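Local coordinates for protein decaprenyl diphosphate synthase (Rhodobacter capsulatus, PDB 3MZV) that probably makes long all-trans polyprenyl diphosphates for quinone side chains, adding isopentenyl diphosphate units to farnesyl diphosphate with the help of magnesium, at residues G154-Q158 and R174-K179; F184-E189 and L205-D210; R55-T61 and L78-E83; L222-K228 and L291-R295; T236-R241 and D277-M282. All coordinates share one frame; numbering follows the deposited sequence.

Read from the N terminus, this all-helical isoprenoid synthase chain closes its first loop at contact 3, which pairs helix 56-67 with helix 74-96. Contact 1 then joins helices 138-161 and 169-194, and contact 2 brings the later part of 169-194 against helix 199-224, so these three follow in series. Contact 4 spans much more chain, tying the end of helix 199-224 to helix 290-308; contact 5 forms within that span, and no two contacts cross. Contacts 2 and 3 meet through A187 O and T61 OG1, contacts 1 and 2 through the R177-D210 salt bridge. D224 joins contacts 4 and 5 by bonding G237 and D239.

Contact 1 of 5, residues G154-Q158 and R174-K179; sequences GEVLQ and RVIRGK
G154 and G178 let helices 138-161 and 169-194 come together with their CA atoms 4.3 Å apart, the local axes running near-antiparallel at 146° and 8.1 Å from each other at their closest. Neither glycine puts a side chain between the backbones, and one on G154 would collide with the N of K179. V175 fills the groove with both methyls: CG2 presses on L157 CG at 3.5 Å, while CG1 rests on Q158 CB at 3.8 Å. L157 CD2 also reaches R174 CG, extending the apolar patch along the aliphatic part of the arginine. Beyond V175, Q158 stretches out fully, with CG anti to the backbone N (chi1 -178°), which carries its amide to the end of K179. The lysine chain, bent at chi2 and chi3, swings NZ onto Q158 OE1 at 2.9 Å, the donor tilted 32° from the carbonyl plane. Lower on the same chain, K179 meets E155, the two side chains crossing at about a right angle with K179 CG 3.8 Å from E155 CG. In relatives the lysine of this Gly-Lys-Thr sequence helps hold the allylic diphosphate; in this model it is turned to Q158. Helix 199-224 packs on I176 and K179, helix 74-96 on E155 through T89 and D93, and L119 of the second subunit also lies against E155.

Contact 2 of 5, residues F184-E189 and L205-D210; sequences FSAATE and LFDYGD
L205 O is gripped by two donors, its own helical partner G209 N and, from the neighbouring helix, T188 OG1 at 2.7 Å. They arrive from opposite faces of the carbonyl; the threonine stands well above the plane, 62° out of it, and does not use a lone-pair direction. With chi1 at 52°, OG1 sits between the T188 backbone N and carbonyl carbon, turned to the other helix, while CG2 meets the edge of the Y208 ring. G209 makes the approach possible: a side chain there would run into T188 OG1 and F184 O. Its CA lies 4.0 Å from the CA of S185, and its O touches F184 CB at 3.3 Å. This is a close antiparallel helix pair, with glycine at the crossing, in the helical bundle of the isoprenoid synthase fold. S185 does two jobs. Its CB sits over one face of the F206 ring, a CH-pi contact 3.8 Å from the centroid, and its OG binds a water at 2.8 Å that donates to D210 OD1 at 2.7 Å. The other D210 oxygen, OD2, takes a salt bridge from R177, so the buried carboxylate is held at both ends. Further along, E189 runs beside F206 in the same direction, OE1 3.6 Å from CD2 of the ring, with carboxylate and ring planes 59° apart. The paired helices are packed by helix 56-67 against F184, T188 and L205, by helix 138-161 against A186, and by helix 290-308 against Y208, whose OH bonds L321 O.

Contact 3 of 5, residues R55-T61 and L78-E83; sequences RLRPMLT and LAATVE
R55 and E83 supply the charged part of this contact, a salt bridge from NH1 to OE2. The modelled separation is too short to be trusted in detail; as modelled, OE2 lies at the edge of the guanidinium, near its plane, the two flat groups turned 42° from each other. R55 gets there by bending at chi2 and chi3 from the N-cap of helix 56-67, and E83 by folding at chi2. The second carboxylate oxygen, OE1, rests on the P58 ring instead, 3.2 Å from CD. A second polar link leaves the pair: T61 OG1 hydrogen-bonds A187 O of helix 169-194.

The two helices that carry these groups run antiparallel, their local axes 155° apart and 8.1 Å from each other. In the all-helical isoprenoid synthase fold, the Gly-Lys-x-x-Arg sequence that ends at R57 helps bind isopentenyl diphosphate in relatives, and probably does so here.

Apolar contacts fill the remainder. P58 CB meets A79 CB at 3.9 Å and V82 CG1 touches R57 CB at 3.7 Å, at the root of an arginine whose far end leads elsewhere, to F184 and F216. With T61 OG1 anti to the carbonyl carbon (chi1 -66°), CG2 is left anti to the backbone N, and this methyl meets A79 N at 3.6 Å and L78 CB at 3.7 Å. On its other branch T61 passes V82 CG2.

Contact 4 of 5, residues L222-K228 and L291-R295; sequences LLDYGGK and LEATR
E292 holds its carboxylate between two cations, K228 and R295, that reach OE1 from opposite faces of its plane. K228 NZ comes from above, 57° out of that plane, at 2.9 Å; R295 NE arrives on the syn side at 3.1 Å. At the arginine the fit is flatter, with E292 CD at the guanidinium edge and OE1 only 12° out of its plane. This salt-bridge network links the loop after helix 199-224 to helix 290-308. Helix 199-224 itself closes in a Schellman motif: G227 N bonds L222 O and G226 N bonds L223 O, with G226 at positive phi. The last turn of that helix is the Asp-Asp-x-x-Asp sequence finishing at D224, the second aspartate-rich motif of the family, which in relatives binds magnesium and diphosphate. K228 runs alongside E292, and R295 NH2 has a further partner in V332 O. A leucine in place of E292 would probably leave K228 and R295 as two like charges, NZ and NE just 4.3 Å apart, without the carboxylate that now lies between them.

Apolar contacts accompany the charges. L222, its CG anti to the backbone N (chi1 174°), spreads CD1 toward L291 CD2 at 3.7 Å and CD2 onto R295 CA at 3.6 Å. L291 also reaches Y225 CB with CD2, while Y225 O, buried here, has no hydrogen-bonding partner in the model. The other L291 methyl, CD1, ends 3.6 Å from G227 O.

Contact 5 of 5, residues T236-R241 and D277-M282; sequences TGDDFR and DLEHAM
F240 and L278 both keep CG anti to their backbone N, chi1 -176° and 174°, placing the two side chains alongside each other, where they pass antiparallel. The contact joins two helix starts of the all-helical isoprenoid synthase fold: the short helix 238-241, with G237 at its N-cap position soon after the second aspartate-rich motif, and the first turns of helix 277-287. The phenyl ring does most of the work, its far end set on the opening turn of the longer helix. CE2 approaches L278 N at 3.5 Å, CZ approaches D277 O at 3.7 Å, and CE1 touches A281 CB at 3.7 Å. L278 answers with CD1 on the root of the ring, 4.0 Å from both F240 CB and CG. A serine in place of F240 would probably open a gap over D277 and A281 and leave L278 CD1 without the ring root it rests on. The other L278 methyl, CD2, meets G237 CA at 3.7 Å; at the positive phi of that residue (104°) a side chain would press on the preceding carbonyl oxygen and sit tight on the leucine. Around the same centre Y225 packs on F240 and L278, V267 of helix 258-270 covers F240, and the D277 carboxylate leads away from F240 to a salt bridge with R266. R241 extends back toward the start of its own helix, forming a long salt bridge from NH1 to D238 OD1, and the G237 O lies 3.2 Å above one face of its guanidinium, near the edge of the group.

Contact 1 of 5, residues G154-Q158 and R174-K179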
# COMPACT_ATOMS: atom_id res chain seq x y z
N GLY B 154 -5.37 12.34 1.34
CA GLY B 154 -4.80 13.63 1.78
C GLY B 154 -3.54 13.98 0.99
O GLY B 154 -3.34 15.13 0.56
N GLU B 155 -2.71 12.97 0.74
CA GLU B 155 -1.55 13.13 -0.12
C GLU B 155 -1.89 13.47 -1.57
O GLU B 155 -1.24 14.30 -2.19
CB GLU B 155 -0.65 11.89 -0.01
CG GLU B 155 -0.04 11.81 1.42
CD GLU B 155 1.00 10.71 1.61
OE1 GLU B 155 1.16 9.87 0.71
OE2 GLU B 155 1.66 10.70 2.68
N VAL B 156 -2.91 12.84 -2.16
CA VAL B 156 -3.36 13.25 -3.48
C VAL B 156 -3.95 14.68 -3.48
O VAL B 156 -3.71 15.49 -4.41
CB VAL B 156 -4.40 12.29 -4.04
CG1 VAL B 156 -4.94 12.79 -5.37
CG2 VAL B 156 -3.74 10.93 -4.24
N LEU B 157 -4.73 15.00 -2.45
CA LEU B 157 -5.21 16.37 -2.30
C LEU B 157 -4.06 17.40 -2.20
O LEU B 157 -4.13 18.49 -2.79
CB LEU B 157 -6.12 16.50 -1.08
CG LEU B 157 -6.82 17.88 -0.95
CD1 LEU B 157 -7.52 18.35 -2.27
CD2 LEU B 157 -7.81 17.85 0.17
N GLN B 158 -3.00 17.04 -1.48
CA GLN B 158 -1.86 17.92 -1.31
C GLN B 158 -1.24 18.24 -2.67
O GLN B 158 -0.78 19.38 -2.89
CB GLN B 158 -0.82 17.26 -0.39
CG GLN B 158 0.39 18.14 -0.11
CD GLN B 158 1.31 17.54 0.92
OE1 GLN B 158 1.66 18.19 1.91
NE2 GLN B 158 1.69 16.28 0.72
N ARG B 174 -8.03 20.13 5.44
CA ARG B 174 -8.36 18.81 4.91
C ARG B 174 -7.11 18.02 4.55
O ARG B 174 -7.03 16.83 4.82
CB ARG B 174 -9.28 18.99 3.71
CG ARG B 174 -9.95 17.74 3.15
CD ARG B 174 -11.41 18.09 2.75
NE ARG B 174 -11.58 19.48 2.31
CZ ARG B 174 -12.73 20.18 2.38
NH1 ARG B 174 -12.76 21.45 1.94
NH2 ARG B 174 -13.84 19.65 2.87
N VAL B 175 -6.12 18.68 3.95
CA VAL B 175 -4.88 18.03 3.58
C VAL B 175 -4.16 17.58 4.82
O VAL B 175 -3.67 16.44 4.89
CB VAL B 175 -3.94 18.96 2.78
CG1 VAL B 175 -2.50 18.43 2.81
CG2 VAL B 175 -4.49 19.19 1.34
N ILE B 176 -4.03 18.45 5.81
CA ILE B 176 -3.23 18.06 6.94
C ILE B 176 -3.98 17.02 7.79
O ILE B 176 -3.32 16.18 8.38
CB ILE B 176 -2.70 19.27 7.77
CG1 ILE B 176 -3.82 20.05 8.44
CG2 ILE B 176 -1.85 20.16 6.84
CD1 ILE B 176 -3.29 21.26 9.36
N ARG B 177 -5.31 17.11 7.85
CA ARG B 177 -6.16 16.16 8.60
C ARG B 177 -6.03 14.78 7.97
O ARG B 177 -5.91 13.78 8.68
CB ARG B 177 -7.63 16.65 8.64
CG ARG B 177 -8.60 15.79 9.46
CD ARG B 177 -9.81 16.64 9.84
NE ARG B 177 -9.86 17.16 11.19
CZ ARG B 177 -10.52 18.27 11.55
NH1 ARG B 177 -10.56 18.67 12.82
NH2 ARG B 177 -11.11 19.03 10.63
N GLY B 178 -6.02 14.70 6.65
CA GLY B 178 -5.84 13.43 5.96
C GLY B 178 -4.43 12.87 6.08
O GLY B 178 -4.24 11.73 6.51
N LYS B 179 -3.45 13.68 5.70
CA LYS B 179 -2.05 13.29 5.63
C LYS B 179 -1.39 12.99 6.98
O LYS B 179 -0.39 12.28 7.06
CB LYS B 179 -1.28 14.46 5.03
CG LYS B 179 0.03 14.15 4.44
CD LYS B 179 1.08 15.28 4.58
CE LYS B 179 0.58 16.70 4.66
NZ LYS B 179 1.75 17.65 4.74

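Contact 2 of 5, residues F184-E189 and L205-D210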
# COMPACT_ATOMS: atom_id res chain seq x y z
N PHE B 184 -3.01 9.98 13.78
CA PHE B 184 -2.96 10.28 15.23
C PHE B 184 -4.32 9.99 15.87
O PHE B 184 -4.39 9.38 16.92
CB PHE B 184 -2.70 11.79 15.50
CG PHE B 184 -1.28 12.21 15.46
CD1 PHE B 184 -0.51 12.03 14.35
CD2 PHE B 184 -0.76 12.96 16.50
CE1 PHE B 184 0.80 12.51 14.30
CE2 PHE B 184 0.53 13.45 16.43
CZ PHE B 184 1.32 13.19 15.35
N SER B 185 -5.40 10.45 15.25
CA SER B 185 -6.74 10.20 15.76
C SER B 185 -7.13 8.71 15.75
O SER B 185 -7.74 8.22 16.72
CB SER B 185 -7.83 11.03 15.06
OG SER B 185 -7.91 10.85 13.65
N ALA B 186 -6.80 8.01 14.67
CA ALA B 186 -6.98 6.54 14.62
C ALA B 186 -6.21 5.87 15.75
O ALA B 186 -6.74 4.94 16.42
CB ALA B 186 -6.52 5.95 13.21
N ALA B 187 -4.96 6.28 15.97
CA ALA B 187 -4.10 5.68 16.98
C ALA B 187 -4.73 5.73 18.37
O ALA B 187 -4.74 4.71 19.08
CB ALA B 187 -2.67 6.31 17.03
N THR B 188 -5.24 6.90 18.76
CA THR B 188 -5.79 7.06 20.07
C THR B 188 -7.14 6.38 20.16
O THR B 188 -7.40 5.69 21.13
CB THR B 188 -5.92 8.56 20.48
OG1 THR B 188 -6.61 9.27 19.46
CG2 THR B 188 -4.54 9.16 20.65
N GLU B 189 -7.97 6.56 19.14
CA GLU B 189 -9.29 5.96 19.09
C GLU B 189 -9.24 4.42 19.26
O GLU B 189 -10.02 3.87 20.00
CB GLU B 189 -9.93 6.26 17.75
CG GLU B 189 -11.39 5.81 17.61
CD GLU B 189 -12.09 6.17 16.29
OE1 GLU B 189 -11.45 6.26 15.23
OE2 GLU B 189 -13.33 6.37 16.32
N LEU B 205 -10.91 10.62 22.91
CA LEU B 205 -9.55 10.25 22.53
C LEU B 205 -9.34 10.56 21.05
O LEU B 205 -8.26 11.03 20.65
CB LEU B 205 -9.27 8.77 22.78
CG LEU B 205 -9.07 8.37 24.23
CD1 LEU B 205 -9.32 6.83 24.41
CD2 LEU B 205 -7.71 8.81 24.74
N PHE B 206 -10.36 10.27 20.25
CA PHE B 206 -10.29 10.62 18.83
C PHE B 206 -10.01 12.13 18.67
O PHE B 206 -9.12 12.50 17.90
CB PHE B 206 -11.60 10.23 18.08
CG PHE B 206 -11.62 10.66 16.63
CD1 PHE B 206 -12.09 11.92 16.27
CD2 PHE B 206 -11.19 9.79 15.63
CE1 PHE B 206 -12.12 12.34 14.93
CE2 PHE B 206 -11.23 10.17 14.26
CZ PHE B 206 -11.68 11.45 13.91
N ASP B 207 -10.76 12.96 19.40
CA ASP B 207 -10.71 14.41 19.26
C ASP B 207 -9.35 14.89 19.73
O ASP B 207 -8.77 15.77 19.07
CB ASP B 207 -11.82 15.11 20.08
CG ASP B 207 -13.23 14.87 19.54
OD1 ASP B 207 -13.43 14.38 18.42
OD2 ASP B 207 -14.17 15.16 20.29
N TYR B 208 -8.84 14.30 20.81
CA TYR B 208 -7.47 14.58 21.28
C TYR B 208 -6.45 14.33 20.20
O TYR B 208 -5.63 15.20 19.89
CB TYR B 208 -7.10 13.81 22.54
CG TYR B 208 -5.64 13.95 22.92
CD1 TYR B 208 -5.16 15.09 23.59
CD2 TYR B 208 -4.71 12.97 22.57
CE1 TYR B 208 -3.79 15.24 23.94
CE2 TYR B 208 -3.35 13.11 22.91
CZ TYR B 208 -2.90 14.22 23.58
OH TYR B 208 -1.57 14.29 23.88
N GLY B 209 -6.51 13.15 19.60
CA GLY B 209 -5.55 12.80 18.62
C GLY B 209 -5.64 13.65 17.37
O GLY B 209 -4.63 14.05 16.83
N ASP B 210 -6.86 13.91 16.90
CA ASP B 210 -7.11 14.75 15.73
C ASP B 210 -6.50 16.14 15.93
O ASP B 210 -5.76 16.62 15.11
CB ASP B 210 -8.63 14.86 15.49
CG ASP B 210 -9.01 15.82 14.38
OD1 ASP B 210 -8.70 15.56 13.19
OD2 ASP B 210 -9.65 16.84 14.70
O HOH W 1 -8.26 13.11 12.11

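Contact 3 of 5, residues R55-T61 and L78-E83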
# COMPACT_ATOMS: atom_id res chain seq x y z
N ARG B 55 8.49 8.34 17.61
CA ARG B 55 7.53 7.26 17.80
C ARG B 55 6.31 7.71 18.59
O ARG B 55 5.83 6.96 19.42
CB ARG B 55 8.18 6.08 18.52
CG ARG B 55 9.64 5.83 18.16
CD ARG B 55 9.85 4.68 17.22
NE ARG B 55 9.86 3.40 17.93
CZ ARG B 55 9.09 2.35 17.65
NH1 ARG B 55 8.22 2.36 16.63
NH2 ARG B 55 9.21 1.26 18.37
N LEU B 56 5.83 8.92 18.34
CA LEU B 56 4.65 9.43 19.03
C LEU B 56 3.44 8.55 18.74
O LEU B 56 2.59 8.35 19.60
CB LEU B 56 4.27 10.84 18.58
CG LEU B 56 4.98 12.06 19.14
CD1 LEU B 56 4.19 13.32 18.81
CD2 LEU B 56 5.17 11.91 20.65
N ARG B 57 3.34 8.09 17.49
CA ARG B 57 2.12 7.45 17.04
C ARG B 57 1.85 6.12 17.76
O ARG B 57 0.78 5.98 18.30
CB ARG B 57 2.06 7.36 15.52
CG ARG B 57 2.06 8.74 14.84
CD ARG B 57 2.40 8.58 13.38
NE ARG B 57 2.45 9.82 12.61
CZ ARG B 57 3.48 10.66 12.56
NH1 ARG B 57 4.54 10.48 13.32
NH2 ARG B 57 3.42 11.73 11.79
N PRO B 58 2.81 5.19 17.80
CA PRO B 58 2.50 4.01 18.60
C PRO B 58 2.31 4.31 20.09
O PRO B 58 1.51 3.65 20.74
CB PRO B 58 3.70 3.10 18.37
CG PRO B 58 4.80 4.04 17.92
CD PRO B 58 4.07 4.99 17.07
N MET B 59 3.05 5.31 20.63
CA MET B 59 2.84 5.68 22.03
C MET B 59 1.43 6.12 22.31
O MET B 59 0.92 5.92 23.41
CB MET B 59 3.78 6.80 22.50
CG MET B 59 5.19 6.43 22.46
SD MET B 59 6.23 7.56 23.49
CE MET B 59 7.43 6.29 23.71
N LEU B 60 0.83 6.79 21.34
CA LEU B 60 -0.51 7.32 21.51
C LEU B 60 -1.50 6.16 21.69
O LEU B 60 -2.44 6.27 22.48
CB LEU B 60 -0.92 8.19 20.33
CG LEU B 60 -0.41 9.66 20.35
CD1 LEU B 60 -0.97 10.42 19.15
CD2 LEU B 60 -0.81 10.37 21.60
N THR B 61 -1.29 5.08 20.93
CA THR B 61 -2.18 3.92 21.05
C THR B 61 -2.02 3.24 22.39
O THR B 61 -3.00 2.96 23.08
CB THR B 61 -1.89 2.92 19.94
OG1 THR B 61 -2.25 3.51 18.71
CG2 THR B 61 -2.66 1.56 20.15
N LEU B 78 -1.93 -3.22 17.98
CA LEU B 78 -2.45 -2.02 17.36
C LEU B 78 -1.38 -0.94 17.19
O LEU B 78 -1.31 -0.28 16.13
CB LEU B 78 -3.63 -1.47 18.19
CG LEU B 78 -4.87 -2.40 18.19
CD1 LEU B 78 -6.03 -1.87 19.05
CD2 LEU B 78 -5.35 -2.57 16.79
N ALA B 79 -0.60 -0.74 18.24
CA ALA B 79 0.54 0.23 18.20
C ALA B 79 1.56 -0.14 17.10
O ALA B 79 2.01 0.75 16.35
CB ALA B 79 1.19 0.38 19.53
N ALA B 80 1.89 -1.44 16.98
CA ALA B 80 2.77 -1.90 15.91
C ALA B 80 2.16 -1.61 14.50
O ALA B 80 2.83 -1.14 13.59
CB ALA B 80 3.08 -3.34 16.07
N THR B 81 0.86 -1.84 14.36
CA THR B 81 0.19 -1.60 13.11
C THR B 81 0.20 -0.12 12.73
O THR B 81 0.52 0.24 11.59
CB THR B 81 -1.31 -2.14 13.12
OG1 THR B 81 -1.33 -3.55 13.38
CG2 THR B 81 -2.00 -1.83 11.80
N VAL B 82 -0.08 0.74 13.69
CA VAL B 82 0.02 2.19 13.50
C VAL B 82 1.44 2.59 13.03
O VAL B 82 1.61 3.36 12.11
CB VAL B 82 -0.35 2.91 14.80
CG1 VAL B 82 0.07 4.37 14.78
CG2 VAL B 82 -1.86 2.81 15.02
N GLU B 83 2.46 2.01 13.62
CA GLU B 83 3.79 2.32 13.21
C GLU B 83 4.13 1.77 11.84
O GLU B 83 4.81 2.46 11.06
CB GLU B 83 4.79 1.79 14.21
CG GLU B 83 6.18 2.35 13.95
CD GLU B 83 6.39 3.76 14.43
OE1 GLU B 83 5.50 4.64 14.27
OE2 GLU B 83 7.50 4.00 14.96

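Contact 4 of 5, residues L222-K228 and L291-R295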
# COMPACT_ATOMS: atom_id res chain seq x y z
N LEU B 222 5.01 25.76 9.98
CA LEU B 222 5.49 27.03 10.48
C LEU B 222 7.03 27.08 10.52
O LEU B 222 7.67 28.02 10.03
CB LEU B 222 4.90 27.28 11.87
CG LEU B 222 5.41 28.52 12.64
CD1 LEU B 222 5.42 29.82 11.83
CD2 LEU B 222 4.60 28.70 13.91
N LEU B 223 7.61 26.02 11.06
CA LEU B 223 9.05 25.95 11.20
C LEU B 223 9.72 25.89 9.82
O LEU B 223 10.85 26.35 9.65
CB LEU B 223 9.42 24.74 12.05
CG LEU B 223 9.09 24.75 13.55
CD1 LEU B 223 9.36 23.33 14.12
CD2 LEU B 223 9.85 25.81 14.36
N ASP B 224 9.01 25.39 8.82
CA ASP B 224 9.55 25.34 7.47
C ASP B 224 9.87 26.75 6.90
O ASP B 224 10.74 26.88 6.03
CB ASP B 224 8.61 24.65 6.55
CG ASP B 224 9.34 23.85 5.47
OD1 ASP B 224 9.94 22.82 5.85
OD2 ASP B 224 9.34 24.27 4.29
N TYR B 225 9.16 27.77 7.37
CA TYR B 225 9.40 29.18 6.98
C TYR B 225 10.08 30.03 8.05
O TYR B 225 9.97 31.28 8.06
CB TYR B 225 8.10 29.83 6.53
CG TYR B 225 7.65 29.39 5.18
CD1 TYR B 225 8.19 29.96 4.05
CD2 TYR B 225 6.66 28.41 5.02
CE1 TYR B 225 7.75 29.59 2.78
CE2 TYR B 225 6.25 28.02 3.77
CZ TYR B 225 6.81 28.61 2.65
OH TYR B 225 6.40 28.26 1.40
N GLY B 226 10.83 29.37 8.91
CA GLY B 226 11.64 30.04 9.93
C GLY B 226 10.90 30.44 11.21
O GLY B 226 11.41 31.25 11.98
N GLY B 227 9.70 29.90 11.44
CA GLY B 227 8.95 30.23 12.65
C GLY B 227 8.46 31.67 12.70
O GLY B 227 8.57 32.41 11.71
N LYS B 228 7.92 32.07 13.85
CA LYS B 228 7.38 33.42 14.05
C LYS B 228 8.36 34.51 13.58
O LYS B 228 7.96 35.48 12.95
CB LYS B 228 7.03 33.63 15.53
CG LYS B 228 6.48 35.02 15.90
CD LYS B 228 7.26 35.62 17.09
CE LYS B 228 6.53 36.79 17.78
NZ LYS B 228 5.39 36.29 18.65
N LEU B 291 2.91 34.40 9.87
CA LEU B 291 3.70 33.42 10.65
C LEU B 291 3.20 33.40 12.11
O LEU B 291 2.94 32.35 12.66
CB LEU B 291 5.18 33.74 10.51
CG LEU B 291 5.69 33.45 9.08
CD1 LEU B 291 7.09 34.02 8.91
CD2 LEU B 291 5.67 31.93 8.79
N GLU B 292 2.95 34.59 12.69
CA GLU B 292 2.32 34.65 14.00
C GLU B 292 0.92 34.06 13.95
O GLU B 292 0.52 33.33 14.83
CB GLU B 292 2.29 36.10 14.51
CG GLU B 292 1.63 36.26 15.91
CD GLU B 292 2.32 35.45 17.02
OE1 GLU B 292 3.49 35.04 16.90
OE2 GLU B 292 1.70 35.21 18.03
N ALA B 293 0.19 34.32 12.86
CA ALA B 293 -1.14 33.79 12.73
C ALA B 293 -1.10 32.25 12.69
O ALA B 293 -1.94 31.59 13.27
CB ALA B 293 -1.83 34.36 11.41
N THR B 294 -0.08 31.69 12.01
CA THR B 294 0.04 30.23 11.93
C THR B 294 0.42 29.69 13.30
O THR B 294 -0.07 28.66 13.70
CB THR B 294 1.07 29.85 10.85
OG1 THR B 294 0.65 30.42 9.60
CG2 THR B 294 1.26 28.33 10.75
N ARG B 295 1.29 30.38 14.02
CA ARG B 295 1.64 30.02 15.39
C ARG B 295 0.37 29.92 16.25
O ARG B 295 0.15 28.94 16.96
CB ARG B 295 2.62 31.01 15.99
CG ARG B 295 3.23 30.54 17.28
CD ARG B 295 4.10 31.61 17.85
NE ARG B 295 3.31 32.52 18.69
CZ ARG B 295 2.94 32.28 19.95
NH1 ARG B 295 2.25 33.20 20.60
NH2 ARG B 295 3.28 31.16 20.58

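Contact 5 of 5, residues T236-R241 and D277-M282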
# COMPACT_ATOMS: atom_id res chain seq x y z
N THR B 236 14.72 25.01 6.60
CA THR B 236 13.71 25.88 6.00
C THR B 236 13.72 25.84 4.48
O THR B 236 14.77 25.60 3.87
CB THR B 236 13.87 27.35 6.42
OG1 THR B 236 15.11 27.86 5.89
CG2 THR B 236 13.81 27.47 7.94
N GLY B 237 12.54 26.06 3.88
CA GLY B 237 12.46 26.27 2.45
C GLY B 237 11.95 25.14 1.60
O GLY B 237 11.71 25.37 0.42
N ASP B 238 11.78 23.93 2.15
CA ASP B 238 11.33 22.80 1.33
C ASP B 238 9.91 22.99 0.80
O ASP B 238 9.62 22.67 -0.35
CB ASP B 238 11.36 21.47 2.11
CG ASP B 238 12.78 20.96 2.40
OD1 ASP B 238 13.77 21.45 1.79
OD2 ASP B 238 12.89 20.04 3.24
N ASP B 239 8.99 23.45 1.64
CA ASP B 239 7.62 23.57 1.20
C ASP B 239 7.53 24.63 0.10
O ASP B 239 6.75 24.48 -0.87
CB ASP B 239 6.70 23.96 2.37
CG ASP B 239 6.52 22.83 3.37
OD1 ASP B 239 6.89 21.67 3.06
OD2 ASP B 239 6.04 23.11 4.48
N PHE B 240 8.33 25.68 0.26
CA PHE B 240 8.37 26.80 -0.71
C PHE B 240 8.86 26.26 -2.07
O PHE B 240 8.20 26.41 -3.08
CB PHE B 240 9.27 27.90 -0.21
CG PHE B 240 9.28 29.13 -1.10
CD1 PHE B 240 8.16 29.94 -1.22
CD2 PHE B 240 10.42 29.49 -1.78
CE1 PHE B 240 8.18 31.08 -2.06
CE2 PHE B 240 10.47 30.61 -2.60
CZ PHE B 240 9.34 31.40 -2.74
N ARG B 241 10.01 25.60 -2.07
CA ARG B 241 10.51 24.90 -3.30
C ARG B 241 9.50 23.97 -3.95
O ARG B 241 9.37 23.94 -5.18
CB ARG B 241 11.80 24.15 -2.98
CG ARG B 241 12.94 25.13 -2.64
CD ARG B 241 14.29 24.48 -2.22
NE ARG B 241 15.05 25.47 -1.44
CZ ARG B 241 15.29 25.43 -0.12
NH1 ARG B 241 14.91 24.40 0.63
NH2 ARG B 241 15.95 26.45 0.45
N ASP B 277 14.21 34.66 -3.26
CA ASP B 277 12.75 34.56 -3.28
C ASP B 277 12.14 33.96 -2.00
O ASP B 277 11.10 34.44 -1.52
CB ASP B 277 12.26 33.83 -4.52
CG ASP B 277 12.21 34.72 -5.74
OD1 ASP B 277 12.22 35.97 -5.60
OD2 ASP B 277 12.08 34.17 -6.84
N LEU B 278 12.77 32.95 -1.41
CA LEU B 278 12.31 32.51 -0.09
C LEU B 278 12.29 33.65 0.95
O LEU B 278 11.31 33.80 1.70
CB LEU B 278 13.14 31.33 0.45
CG LEU B 278 12.85 30.86 1.88
CD1 LEU B 278 11.40 30.41 2.07
CD2 LEU B 278 13.81 29.69 2.25
N GLU B 279 13.35 34.43 0.99
CA GLU B 279 13.43 35.54 1.94
C GLU B 279 12.40 36.61 1.62
O GLU B 279 11.80 37.16 2.53
CB GLU B 279 14.83 36.12 2.02
CG GLU B 279 15.86 35.04 2.50
CD GLU B 279 16.47 34.16 1.38
OE1 GLU B 279 15.84 33.89 0.32
OE2 GLU B 279 17.62 33.70 1.58
N HIS B 280 12.16 36.84 0.33
CA HIS B 280 11.10 37.77 -0.07
C HIS B 280 9.77 37.25 0.40
O HIS B 280 8.95 38.03 0.86
CB HIS B 280 11.06 37.97 -1.59
CG HIS B 280 12.23 38.73 -2.13
ND1 HIS B 280 12.61 39.96 -1.65
CD2 HIS B 280 13.08 38.45 -3.15
CE1 HIS B 280 13.66 40.39 -2.32
NE2 HIS B 280 13.96 39.50 -3.24
N ALA B 281 9.53 35.95 0.30
CA ALA B 281 8.25 35.38 0.70
C ALA B 281 8.07 35.57 2.21
O ALA B 281 7.00 35.96 2.69
CB ALA B 281 8.15 33.89 0.32
N MET B 282 9.13 35.26 2.95
CA MET B 282 9.14 35.43 4.41
C MET B 282 8.85 36.90 4.79
O MET B 282 8.13 37.16 5.74
CB MET B 282 10.50 34.97 5.01
CG MET B 282 10.65 33.43 5.08
SD MET B 282 12.41 32.85 5.27
CE MET B 282 12.07 31.14 5.24